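Contact-dependent inhibitor I (Escherichia coli NC101, PDB 5I4Q) is an immunity protein that probably binds and neutralises the toxic domain of its cognate contact-dependent inhibition toxin, protecting the cell that makes it. Local coordinates at residues D10-M13 / Y14-V18. Numbering follows the deposited sequence.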
loop_
_atom_site.group_PDB
_atom_site.type_symbol
_atom_site.label_atom_id
_atom_site.label_comp_id
_atom_site.label_asym_id
_atom_site.label_seq_id
_atom_site.Cartn_x
_atom_site.Cartn_y
_atom_site.Cartn_z
ATOM N N ASP B 10 -10.887 -0.955 -0.796
ATOM C CA ASP B 10 -9.497 -1.330 -0.834
ATOM C C ASP B 10 -8.581 -0.092 -0.850
ATOM O O ASP B 10 -7.538 -0.070 -0.193
ATOM C CB ASP B 10 -9.184 -2.114 -2.117
ATOM C CG ASP B 10 -9.732 -3.576 -2.129
ATOM O OD1 ASP B 10 -10.240 -4.083 -1.107
ATOM O OD2 ASP B 10 -9.641 -4.217 -3.221
ATOM N N LEU B 11 -8.951 0.923 -1.632
ATOM C CA LEU B 11 -8.169 2.114 -1.730
ATOM C C LEU B 11 -8.091 2.904 -0.425
ATOM O O LEU B 11 -7.042 3.398 -0.029
ATOM C CB LEU B 11 -8.695 2.973 -2.870
ATOM C CG LEU B 11 -8.325 2.378 -4.205
ATOM C CD1 LEU B 11 -9.075 3.146 -5.290
ATOM C CD2 LEU B 11 -6.833 2.483 -4.404
ATOM N N GLU B 12 -9.182 2.949 0.279
ATOM C CA GLU B 12 -9.247 3.567 1.596
ATOM C C GLU B 12 -8.365 2.822 2.611
ATOM O O GLU B 12 -7.653 3.440 3.394
ATOM C CB GLU B 12 -10.713 3.503 2.011
ATOM C CG GLU B 12 -11.063 4.311 3.218
ATOM C CD GLU B 12 -12.571 4.486 3.398
ATOM O OE1 GLU B 12 -13.363 4.104 2.484
ATOM O OE2 GLU B 12 -12.942 5.038 4.470
HETATM N N MSE B 13 -8.414 1.490 2.570
HETATM C CA MSE B 13 -7.545 0.603 3.350
HETATM C C MSE B 13 -6.105 0.834 2.969
HETATM O O MSE B 13 -5.266 0.933 3.805
HETATM C CB MSE B 13 -7.967 -0.835 3.028
HETATM C CG MSE B 13 -7.905 -1.944 4.093
HETATM SE SE MSE B 13 -9.241 -3.414 3.671
HETATM C CE MSE B 13 -11.022 -2.536 3.608
ATOM N N TYR B 14 -5.806 0.964 1.678
ATOM C CA TYR B 14 -4.443 1.255 1.257
ATOM C C TYR B 14 -3.944 2.598 1.855
ATOM O O TYR B 14 -2.870 2.681 2.473
ATOM C CB TYR B 14 -4.347 1.238 -0.252
ATOM C CG TYR B 14 -3.027 1.706 -0.801
ATOM C CD1 TYR B 14 -1.996 0.809 -1.009
ATOM C CD2 TYR B 14 -2.808 3.073 -1.110
ATOM C CE1 TYR B 14 -0.791 1.217 -1.508
ATOM C CE2 TYR B 14 -1.592 3.500 -1.602
ATOM C CZ TYR B 14 -0.579 2.565 -1.803
ATOM O OH TYR B 14 0.625 2.923 -2.347
ATOM N N ARG B 15 -4.771 3.624 1.752
ATOM C CA ARG B 15 -4.405 4.927 2.291
ATOM C C ARG B 15 -4.119 4.838 3.793
ATOM O O ARG B 15 -3.170 5.387 4.261
ATOM C CB ARG B 15 -5.511 5.936 2.042
ATOM C CG ARG B 15 -5.092 7.336 2.532
ATOM C CD ARG B 15 -6.252 8.227 2.850
ATOM N NE ARG B 15 -7.108 7.571 3.809
ATOM C CZ ARG B 15 -8.426 7.678 3.808
ATOM N NH1 ARG B 15 -9.041 8.419 2.898
ATOM N NH2 ARG B 15 -9.133 7.009 4.705
ATOM N N ASP B 16 -4.969 4.151 4.534
ATOM C CA ASP B 16 -4.801 4.037 5.965
ATOM C C ASP B 16 -3.578 3.230 6.375
ATOM O O ASP B 16 -2.876 3.608 7.292
ATOM C CB ASP B 16 -6.041 3.449 6.599
ATOM C CG ASP B 16 -7.265 4.370 6.474
ATOM O OD1 ASP B 16 -7.102 5.563 6.166
ATOM O OD2 ASP B 16 -8.412 3.908 6.685
ATOM N N VAL B 17 -3.306 2.138 5.707
ATOM C CA VAL B 17 -2.181 1.341 6.093
ATOM C C VAL B 17 -0.859 1.996 5.744
ATOM O O VAL B 17 0.079 1.952 6.556
ATOM C CB VAL B 17 -2.270 -0.134 5.629
ATOM C CG1 VAL B 17 -1.847 -0.335 4.199
ATOM C CG2 VAL B 17 -1.385 -0.962 6.503
ATOM N N VAL B 18 -0.797 2.658 4.605
ATOM C CA VAL B 18 0.422 3.341 4.193
ATOM C C VAL B 18 0.730 4.479 5.164
ATOM O O VAL B 18 1.843 4.671 5.593
ATOM C CB VAL B 18 0.281 3.811 2.743
ATOM C CG1 VAL B 18 1.306 4.846 2.349
ATOM C CG2 VAL B 18 0.399 2.611 1.821
#
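On the long alpha helix 4-40, near its N-terminal end, Y14 sits one turn after D10 and against it. The backbone here follows the i to i+4 pattern of a regular alpha helix. The N of Y14 donates to the O of D10 at 2.8 Å, and the N of V17 donates to the O of M13 at 3.0 Å. CB of Y14 lies 3.4 Å from the O of D10. With CG of Y14 anti to the backbone N (chi1 172°), the ring has the O of L11 near its plane at one edge. One turn on, CG2 of V18 sits over a face of the Y14 ring, 3.7 Å above its plane and offset toward the rim. The ring also meets Y70 of the second subunit edge-to-face, while L11 packs on Y68 of that subunit. D10 belongs to the same interface, because its OD2 is hydrogen-bonded to S20 of the second subunit.

A polar cluster is formed by E12, R15 and D16. E12 and R15 run side by side and point the same way, with CG of E12 3.6 Å from NH2 of R15. Their charged ends are near but not bridged, which may still give a weak attraction. The chain of R15 bends at chi3 (55°), and its guanidinium turns side-on to D16, with OD1 of D16 in the guanidinium plane. NE and NH2 of R15 both donate to OD1 of D16 from the same face of the carboxylate, and NH2 of R15 makes the salt bridge to OD1 of D16 at 2.9 Å.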